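Local coordinates for protein L-lysine 6-oxidase (Marinomonas mediterranea, PDB 3WEU) that oxidises the epsilon-amino group of free L-lysine with a cysteine tryptophylquinone cofactor, releasing ammonium and the hydrogen peroxide that makes the secreted enzyme antibacterial, at residues T241-V246 with G499-R504; E535-R540 with S561-V566; W626-F631 with E649-L654. All coordinates share one frame; numbering follows the deposited sequence.

Contact 1: residues T241-V246 with G499-R504; sequences TAWMVV and GDLTKR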
loop_
_atom_site.group_PDB
_atom_site.type_symbol
_atom_site.label_atom_id
_atom_site.label_comp_id
_atom_site.label_asym_id
_atom_site.label_seq_id
_atom_site.Cartn_x
_atom_site.Cartn_y
_atom_site.Cartn_z
ATOM N N THR A 241 -42.480 12.010 22.724
ATOM C CA THR A 241 -41.291 11.481 22.039
ATOM C C THR A 241 -40.428 12.637 21.465
ATOM O O THR A 241 -40.932 13.787 21.295
ATOM C CB THR A 241 -41.639 10.567 20.874
ATOM O OG1 THR A 241 -42.529 11.286 20.037
ATOM C CG2 THR A 241 -42.277 9.249 21.347
ATOM N N ALA A 242 -39.178 12.285 21.152
ATOM C CA ALA A 242 -38.205 13.164 20.548
ATOM C C ALA A 242 -37.211 12.286 19.864
ATOM O O ALA A 242 -37.433 11.061 19.727
ATOM C CB ALA A 242 -37.535 14.039 21.645
ATOM N N TRP A 243 -36.135 12.894 19.373
ATOM C CA TRP A 243 -35.063 12.211 18.716
ATOM C C TRP A 243 -33.762 12.651 19.345
ATOM O O TRP A 243 -33.693 13.681 20.058
ATOM C CB TRP A 243 -35.079 12.489 17.207
ATOM C CG TRP A 243 -34.538 11.387 16.402
ATOM C CD1 TRP A 243 -33.299 11.287 15.905
ATOM C CD2 TRP A 243 -35.219 10.181 16.009
ATOM N NE1 TRP A 243 -33.125 10.100 15.254
ATOM C CE2 TRP A 243 -34.311 9.413 15.278
ATOM C CE3 TRP A 243 -36.503 9.698 16.188
ATOM C CZ2 TRP A 243 -34.653 8.177 14.700
ATOM C CZ3 TRP A 243 -36.836 8.443 15.658
ATOM C CH2 TRP A 243 -35.931 7.720 14.914
ATOM N N MET A 244 -32.728 11.884 19.067
ATOM C CA MET A 244 -31.423 12.124 19.601
ATOM C C MET A 244 -30.361 11.863 18.536
ATOM O O MET A 244 -30.379 10.815 17.881
ATOM C CB MET A 244 -31.200 11.194 20.814
ATOM C CG MET A 244 -29.815 11.267 21.396
ATOM S SD MET A 244 -29.651 12.797 22.280
ATOM C CE MET A 244 -27.913 12.889 22.360
ATOM N N VAL A 245 -29.375 12.756 18.439
ATOM C CA VAL A 245 -28.290 12.570 17.502
ATOM C C VAL A 245 -26.955 12.749 18.193
ATOM O O VAL A 245 -26.764 13.679 18.956
ATOM C CB VAL A 245 -28.425 13.598 16.365
ATOM C CG1 VAL A 245 -27.293 13.431 15.364
ATOM C CG2 VAL A 245 -29.777 13.399 15.688
ATOM N N VAL A 246 -26.013 11.892 17.874
ATOM C CA VAL A 246 -24.654 11.997 18.365
ATOM C C VAL A 246 -23.727 12.488 17.203
ATOM O O VAL A 246 -23.791 11.957 16.075
ATOM C CB VAL A 246 -24.110 10.700 18.907
ATOM C CG1 VAL A 246 -22.707 10.936 19.457
ATOM C CG2 VAL A 246 -24.993 10.179 20.001
ATOM N N GLY A 499 -30.812 5.210 13.817
ATOM C CA GLY A 499 -29.745 5.163 12.862
ATOM C C GLY A 499 -30.031 5.944 11.588
ATOM O O GLY A 499 -29.079 6.236 10.834
ATOM N N ASP A 500 -31.248 6.397 11.383
ATOM C CA ASP A 500 -31.574 7.006 10.109
ATOM C C ASP A 500 -30.959 8.388 9.874
ATOM O O ASP A 500 -30.610 8.738 8.733
ATOM C CB ASP A 500 -33.076 7.006 9.856
ATOM C CG ASP A 500 -33.594 5.638 9.373
ATOM O OD1 ASP A 500 -32.779 4.730 9.139
ATOM O OD2 ASP A 500 -34.826 5.563 9.297
ATOM N N LEU A 501 -30.856 9.197 10.928
ATOM C CA LEU A 501 -30.352 10.563 10.758
ATOM C C LEU A 501 -28.850 10.640 10.522
ATOM O O LEU A 501 -28.382 11.626 9.942
ATOM C CB LEU A 501 -30.785 11.484 11.899
ATOM C CG LEU A 501 -32.148 12.125 11.704
ATOM C CD1 LEU A 501 -33.214 11.165 11.435
ATOM C CD2 LEU A 501 -32.522 12.992 12.885
ATOM N N THR A 502 -28.080 9.611 10.897
ATOM C CA THR A 502 -26.619 9.662 10.724
ATOM C C THR A 502 -26.075 8.664 9.713
ATOM O O THR A 502 -24.895 8.633 9.415
ATOM C CB THR A 502 -25.872 9.490 12.065
ATOM O OG1 THR A 502 -26.207 8.231 12.685
ATOM C CG2 THR A 502 -26.219 10.720 13.021
ATOM N N LYS A 503 -26.912 7.813 9.150
ATOM C CA LYS A 503 -26.348 6.697 8.407
ATOM C C LYS A 503 -25.657 7.089 7.133
ATOM O O LYS A 503 -24.770 6.352 6.654
ATOM C CB LYS A 503 -27.432 5.668 8.089
ATOM C CG LYS A 503 -28.499 6.163 7.172
ATOM C CD LYS A 503 -29.707 5.250 7.195
ATOM C CE LYS A 503 -30.874 5.834 6.391
ATOM N NZ LYS A 503 -32.003 4.842 6.211
ATOM N N ARG A 504 -26.055 8.197 6.552
ATOM C CA ARG A 504 -25.477 8.637 5.282
ATOM C C ARG A 504 -24.065 9.184 5.388
ATOM O O ARG A 504 -23.334 9.281 4.390
ATOM C CB ARG A 504 -26.380 9.703 4.652
ATOM C CG ARG A 504 -27.654 9.090 4.114
ATOM C CD ARG A 504 -28.578 10.197 3.686
ATOM N NE ARG A 504 -29.807 9.701 3.054
ATOM C CZ ARG A 504 -30.837 9.218 3.726
ATOM N NH1 ARG A 504 -30.774 9.118 5.075
ATOM N NH2 ARG A 504 -31.910 8.792 3.063
#
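Trp-243 is the first residue of strand segment 241-246 to meet the loop 499-504, and it does so through the five-membered part of its indole. CG stands anti to the backbone N (chi1 -150°), and beyond it CD1 comes to 3.6 Å from Leu-501 CD2, a methyl that approaches the ring obliquely. The same methyl lies 3.8 Å from Trp-243 NE1, whose N-H is spent on the carboxylate of Asp-223. That acid ties the indole to the loop: its OD2 takes both Trp-243 NE1 and the backbone N of Leu-501, and its OD1 is hydrogen-bonded to Thr-502 OG1. The segment belongs to strand 237-247 of the mixed sheet in the N-terminal part of the chain, with backbone bonds to strand 223-232 on one edge and to strand 4-13 on the other; the loop, from the C-terminal half, covers the side of the sheet that carries Trp-243 and Val-245. At Val-245 the two methyls divide the loop between them. CG2 reaches Leu-501 CD2 at 3.9 Å, the two side chains crossing at about a right angle. CG1, anti to the backbone N (chi1 180°), meets Thr-502 CG2 at 3.7 Å as the side chains slide past each other in opposite directions. Val-246 adds its carbonyl O, 4.1 Å from Thr-502 CG2.

Contact 2: residues E535-R540 with S561-V566; sequences ETVTSR and SATKNV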
loop_
_atom_site.group_PDB
_atom_site.type_symbol
_atom_site.label_atom_id
_atom_site.label_comp_id
_atom_site.label_asym_id
_atom_site.label_seq_id
_atom_site.Cartn_x
_atom_site.Cartn_y
_atom_site.Cartn_z
ATOM N N GLU A 535 -0.691 16.478 -18.484
ATOM C CA GLU A 535 0.409 17.426 -18.492
ATOM C C GLU A 535 1.591 16.736 -19.206
ATOM O O GLU A 535 2.085 15.714 -18.714
ATOM C CB GLU A 535 0.854 17.813 -17.081
ATOM C CG GLU A 535 1.919 18.913 -17.137
ATOM C CD GLU A 535 2.648 19.174 -15.811
ATOM O OE1 GLU A 535 2.286 18.591 -14.797
ATOM O OE2 GLU A 535 3.611 19.980 -15.812
ATOM N N THR A 536 1.953 17.231 -20.374
ATOM C CA THR A 536 3.083 16.679 -21.172
ATOM C C THR A 536 4.199 17.686 -21.167
ATOM O O THR A 536 4.007 18.837 -21.547
ATOM C CB THR A 536 2.641 16.383 -22.595
ATOM O OG1 THR A 536 1.484 15.534 -22.517
ATOM C CG2 THR A 536 3.734 15.640 -23.383
ATOM N N VAL A 537 5.392 17.275 -20.715
ATOM C CA VAL A 537 6.527 18.151 -20.666
ATOM C C VAL A 537 7.574 17.573 -21.603
ATOM O O VAL A 537 8.040 16.469 -21.387
ATOM C CB VAL A 537 7.103 18.268 -19.258
ATOM C CG1 VAL A 537 8.296 19.227 -19.283
ATOM C CG2 VAL A 537 6.070 18.833 -18.284
ATOM N N THR A 538 7.868 18.289 -22.682
ATOM C CA THR A 538 8.830 17.861 -23.671
ATOM C C THR A 538 10.066 18.736 -23.542
ATOM O O THR A 538 9.962 19.951 -23.657
ATOM C CB THR A 538 8.256 18.003 -25.049
ATOM O OG1 THR A 538 7.082 17.206 -25.116
ATOM C CG2 THR A 538 9.257 17.501 -26.093
ATOM N N SER A 539 11.222 18.105 -23.289
ATOM C CA SER A 539 12.453 18.823 -22.946
ATOM C C SER A 539 13.588 18.426 -23.877
ATOM O O SER A 539 13.845 17.245 -24.049
ATOM C CB SER A 539 12.876 18.499 -21.541
ATOM O OG SER A 539 11.920 18.896 -20.588
ATOM N N ARG A 540 14.261 19.413 -24.445
ATOM C CA ARG A 540 15.474 19.190 -25.223
ATOM C C ARG A 540 16.640 19.685 -24.377
ATOM O O ARG A 540 16.665 20.869 -23.944
ATOM C CB ARG A 540 15.441 19.975 -26.526
ATOM C CG ARG A 540 16.522 19.548 -27.521
ATOM C CD ARG A 540 16.560 20.386 -28.784
ATOM N NE ARG A 540 17.488 21.507 -28.621
ATOM C CZ ARG A 540 17.191 22.711 -28.109
ATOM N NH1 ARG A 540 15.958 23.019 -27.698
ATOM N NH2 ARG A 540 18.154 23.636 -28.009
ATOM N N SER A 561 13.594 14.311 -24.356
ATOM C CA SER A 561 13.021 13.459 -23.356
ATOM C C SER A 561 11.585 14.065 -23.163
ATOM O O SER A 561 11.395 15.268 -23.430
ATOM C CB SER A 561 13.807 13.703 -22.064
ATOM O OG SER A 561 13.678 12.617 -21.201
ATOM N N ALA A 562 10.629 13.266 -22.700
ATOM C CA ALA A 562 9.277 13.757 -22.388
ATOM C C ALA A 562 8.711 12.998 -21.222
ATOM O O ALA A 562 9.099 11.819 -20.940
ATOM C CB ALA A 562 8.345 13.672 -23.574
ATOM N N THR A 563 7.872 13.711 -20.462
ATOM C CA THR A 563 7.120 13.078 -19.411
ATOM C C THR A 563 5.638 13.388 -19.696
ATOM O O THR A 563 5.323 14.445 -20.288
ATOM C CB THR A 563 7.522 13.538 -18.013
ATOM O OG1 THR A 563 7.154 14.888 -17.867
ATOM C CG2 THR A 563 9.057 13.389 -17.745
ATOM N N LYS A 564 4.797 12.435 -19.343
ATOM C CA LYS A 564 3.348 12.524 -19.520
ATOM C C LYS A 564 2.704 12.150 -18.232
ATOM O O LYS A 564 2.768 11.016 -17.783
ATOM C CB LYS A 564 2.845 11.676 -20.656
ATOM C CG LYS A 564 1.435 12.118 -21.118
ATOM C CD LYS A 564 0.818 11.287 -22.245
ATOM C CE LYS A 564 0.902 9.812 -21.897
ATOM N NZ LYS A 564 -0.232 8.970 -22.356
ATOM N N ASN A 565 2.139 13.139 -17.558
ATOM C CA ASN A 565 1.388 12.854 -16.333
ATOM C C ASN A 565 -0.124 13.015 -16.514
ATOM O O ASN A 565 -0.595 14.112 -16.848
ATOM C CB ASN A 565 1.852 13.778 -15.228
ATOM C CG ASN A 565 1.897 13.073 -13.893
ATOM O OD1 ASN A 565 2.843 12.329 -13.648
ATOM N ND2 ASN A 565 0.877 13.265 -13.038
ATOM N N VAL A 566 -0.868 11.950 -16.299
ATOM C CA VAL A 566 -2.287 11.979 -16.400
ATOM C C VAL A 566 -2.932 11.865 -15.020
ATOM O O VAL A 566 -2.573 11.012 -14.240
ATOM C CB VAL A 566 -2.768 10.856 -17.314
ATOM C CG1 VAL A 566 -4.251 11.009 -17.588
ATOM C CG2 VAL A 566 -1.962 10.867 -18.602
HETATM O O HOH W 1 4.533 15.576 -17.202
#
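Val-537 and Thr-563 face each other as a hydrogen-bonded pair in a two-stranded antiparallel beta arm, the hairpin of strands 530-543 and 557-571 that reaches far out from the body of the subunit. Segments 535-540 and 561-566 run at 172° with their axes 4.7 Å apart. Three such pairs, Glu-535 with Asn-565, Val-537 with Thr-563 and Ser-539 with Ser-561, exchange two N-H...O bonds each. Between them lie the non-hydrogen-bonded pairs Thr-536 with Lys-564 and Thr-538 with Ala-562, where CA-H groups approach carbonyls; Ala-562 CA sits 3.1 Å from Val-537 O.

On the side of the arm that carries Lys-564, its chain starts beside Thr-536, the two side chains pointing the same way. CB leads to CG, anti to the backbone N (chi1 -162°), and CG comes to 3.7 Å from Thr-536 OG1. From there the chain leaves strand 535-540: CD continues extended, a bend at chi3 (50°) turns CE, and NZ ends away from the opposite segment. Thr-534, the preceding residue of the facing strand, also touches this side chain. Thr-536 CG2 meets a carbonyl instead, Thr-563 O at 3.7 Å.

The second subunit meets strand 561-566 at its outer edge, with backbone hydrogen bonds from Lys-564, Asn-682 of that subunit packing on Thr-563 and Lys-685 of that subunit on Ser-561. Thr-563 OG1 lies 3.7 Å from Val-537 CB, the side chains again side by side. A water joins this hydroxyl to the facing strand: it is 2.8 Å from Thr-563 OG1 and donates to Glu-535 O at 2.9 Å.

Contact 3: residues W626-F631 with E649-L654; sequences WSALAF and ERNHEL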
loop_
_atom_site.group_PDB
_atom_site.type_symbol
_atom_site.label_atom_id
_atom_site.label_comp_id
_atom_site.label_asym_id
_atom_site.label_seq_id
_atom_site.Cartn_x
_atom_site.Cartn_y
_atom_site.Cartn_z
ATOM N N TRP A 626 -7.667 12.314 16.039
ATOM C CA TRP A 626 -8.686 13.392 16.068
ATOM C C TRP A 626 -8.674 14.129 17.417
ATOM O O TRP A 626 -8.822 15.359 17.481
ATOM C CB TRP A 626 -10.061 12.846 15.676
ATOM C CG TRP A 626 -10.485 11.701 16.514
ATOM C CD1 TRP A 626 -10.099 10.404 16.348
ATOM C CD2 TRP A 626 -11.271 11.737 17.718
ATOM N NE1 TRP A 626 -10.615 9.621 17.362
ATOM C CE2 TRP A 626 -11.352 10.409 18.202
ATOM C CE3 TRP A 626 -11.911 12.757 18.442
ATOM C CZ2 TRP A 626 -12.028 10.074 19.383
ATOM C CZ3 TRP A 626 -12.626 12.421 19.569
ATOM C CH2 TRP A 626 -12.651 11.084 20.068
ATOM N N SER A 627 -8.544 13.378 18.508
ATOM C CA SER A 627 -8.703 13.933 19.808
ATOM C C SER A 627 -7.570 14.788 20.231
ATOM O O SER A 627 -7.658 15.445 21.295
ATOM C CB SER A 627 -9.013 12.884 20.891
ATOM O OG SER A 627 -7.922 12.035 21.136
ATOM N N ALA A 628 -6.495 14.819 19.439
ATOM C CA ALA A 628 -5.352 15.633 19.765
ATOM C C ALA A 628 -5.562 17.100 19.371
ATOM O O ALA A 628 -4.816 17.977 19.816
ATOM C CB ALA A 628 -4.132 15.123 19.045
ATOM N N LEU A 629 -6.570 17.355 18.556
ATOM C CA LEU A 629 -6.754 18.717 17.970
ATOM C C LEU A 629 -7.286 19.712 18.955
ATOM O O LEU A 629 -7.827 19.362 20.008
ATOM C CB LEU A 629 -7.637 18.708 16.725
ATOM C CG LEU A 629 -7.028 17.848 15.611
ATOM C CD1 LEU A 629 -8.013 17.433 14.530
ATOM C CD2 LEU A 629 -5.868 18.548 14.941
ATOM N N ALA A 630 -7.067 20.985 18.642
ATOM C CA ALA A 630 -7.400 22.061 19.530
ATOM C C ALA A 630 -8.891 22.366 19.529
ATOM O O ALA A 630 -9.608 22.124 18.543
ATOM C CB ALA A 630 -6.684 23.310 19.082
ATOM N N PHE A 631 -9.318 23.012 20.594
ATOM C CA PHE A 631 -10.607 23.676 20.621
ATOM C C PHE A 631 -10.352 25.150 20.449
ATOM O O PHE A 631 -9.553 25.772 21.210
ATOM C CB PHE A 631 -11.289 23.457 21.961
ATOM C CG PHE A 631 -11.873 22.090 22.093
ATOM C CD1 PHE A 631 -11.051 20.996 22.332
ATOM C CD2 PHE A 631 -13.217 21.866 21.809
ATOM C CE1 PHE A 631 -11.579 19.704 22.361
ATOM C CE2 PHE A 631 -13.764 20.577 21.851
ATOM C CZ PHE A 631 -12.930 19.496 22.147
ATOM N N GLU A 649 -5.830 23.805 24.260
ATOM C CA GLU A 649 -5.904 22.398 24.605
ATOM C C GLU A 649 -5.472 21.433 23.474
ATOM O O GLU A 649 -5.807 20.231 23.490
ATOM C CB GLU A 649 -7.283 22.026 25.125
ATOM C CG GLU A 649 -7.694 22.789 26.374
ATOM C CD GLU A 649 -8.971 22.236 26.975
ATOM O OE1 GLU A 649 -8.913 21.093 27.517
ATOM O OE2 GLU A 649 -10.030 22.938 26.893
ATOM N N ARG A 650 -4.609 21.909 22.582
ATOM C CA ARG A 650 -4.031 21.000 21.549
ATOM C C ARG A 650 -3.061 20.077 22.252
ATOM O O ARG A 650 -2.363 20.517 23.144
ATOM C CB ARG A 650 -3.278 21.801 20.472
ATOM C CG ARG A 650 -3.156 21.021 19.167
ATOM C CD ARG A 650 -2.356 21.711 18.092
ATOM N NE ARG A 650 -2.786 21.292 16.756
ATOM C CZ ARG A 650 -2.066 20.601 15.859
ATOM N NH1 ARG A 650 -0.804 20.272 16.048
ATOM N NH2 ARG A 650 -2.635 20.269 14.729
ATOM N N ASN A 651 -2.985 18.805 21.873
ATOM C CA ASN A 651 -2.030 17.859 22.530
ATOM C C ASN A 651 -0.719 17.938 21.750
ATOM O O ASN A 651 -0.381 17.058 20.886
ATOM C CB ASN A 651 -2.596 16.469 22.585
ATOM C CG ASN A 651 -4.000 16.405 23.233
ATOM O OD1 ASN A 651 -4.511 17.340 23.750
ATOM N ND2 ASN A 651 -4.573 15.259 23.226
ATOM N N HIS A 652 0.006 18.994 22.051
ATOM C CA HIS A 652 1.184 19.330 21.268
ATOM C C HIS A 652 2.231 18.224 21.368
ATOM O O HIS A 652 3.010 17.997 20.410
ATOM C CB HIS A 652 1.840 20.608 21.763
ATOM C CG HIS A 652 0.981 21.810 21.632
ATOM N ND1 HIS A 652 0.542 22.283 20.419
ATOM C CD2 HIS A 652 0.436 22.614 22.590
ATOM C CE1 HIS A 652 -0.201 23.357 20.633
ATOM N NE2 HIS A 652 -0.278 23.578 21.942
ATOM N N GLU A 653 2.210 17.503 22.490
ATOM C CA GLU A 653 3.220 16.464 22.726
ATOM C C GLU A 653 3.149 15.281 21.774
ATOM O O GLU A 653 4.146 14.587 21.584
ATOM C CB GLU A 653 3.189 16.018 24.192
ATOM C CG GLU A 653 3.780 17.134 25.060
ATOM C CD GLU A 653 4.190 16.695 26.506
ATOM O OE1 GLU A 653 3.679 15.680 27.035
ATOM O OE2 GLU A 653 5.031 17.371 27.139
ATOM N N LEU A 654 1.987 15.077 21.163
ATOM C CA LEU A 654 1.825 14.078 20.130
ATOM C C LEU A 654 2.683 14.284 18.899
ATOM O O LEU A 654 3.060 13.331 18.206
ATOM C CB LEU A 654 0.360 13.995 19.726
ATOM C CG LEU A 654 0.075 12.978 18.619
ATOM C CD1 LEU A 654 0.333 11.564 19.115
ATOM C CD2 LEU A 654 -1.360 13.108 18.182
HETATM O O HOH W 2 -5.444 22.088 16.367
#
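Ala-628 and Asn-651 are joined by the one direct hydrogen bond between these two turns, Asn-651 N to Ala-628 O at 2.9 Å. It is nearly straight (174° at the hydrogen), and the donor lies in the carbonyl plane. Asn-651 is the centre of an inverse gamma turn, its flanking peptides closed by a weak bond from His-652 N to Arg-650 O. A water makes the second polar link, accepting from Ala-630 N and, at 2.8 Å, from Arg-650 NE in the plane of the guanidinium. Lys-50 NZ lies within hydrogen-bonding distance of four acceptors that must share its hydrogens, the O atoms of Ser-627, Leu-629 and Glu-649 and Asn-651 OD1, while Asn-651 ND2 is held by Gly-54 O.

Van der Waals contacts make up the rest. Ala-628 CB and Leu-654 CD2 form an apolar pair at 3.5 Å. Arg-650 CG, anti to its own N (chi1 -158°), touches Ala-628 O at 3.5 Å, and Arg-650 CB lies 4.0 Å from Ala-630 CB. Farther out, Leu-629 runs beside Arg-650 in the same direction, and Leu-629 CD2 comes obliquely to 3.7 Å from Arg-650 NH2. That nitrogen donates to Tyr-612 O and Arg-614 O, two carbonyls that hold the guanidinium beside Leu-629.

The 3-10 turn 626-628 follows helix 619-625, on which Leu-629 and Leu-654 also rest, and Trp-626 and Leu-629 pack on helix 510-515. Segment 626-631 ends on the first residue of strand 631-634, where Phe-631 is backbone-bonded to Thr-648 of strand 645-648; strand 656-661 follows segment 649-654.

In the fold
From the N terminus, the chain first builds the mixed sheet, and contact 1 closes the longest loop, some 250 residues with more helix than strand, by bringing 499-504 back against strand 237-247. Contact 2 then closes the outer part of the hairpin, with 20 residues between 535-540 and 561-566, and contact 3 closes a similarly short excursion through strands 631-634 and 645-648. The three follow in series; none nests or crosses. Contact 1 thus ties the N-terminal and C-terminal parts together. The centres of contacts 1 and 2 are about 52 Å apart, contact 2 lying on the arm beside the second subunit. Contact 3 remains in the body; the nearest atoms of contacts 1 and 3 are about 10 Å apart.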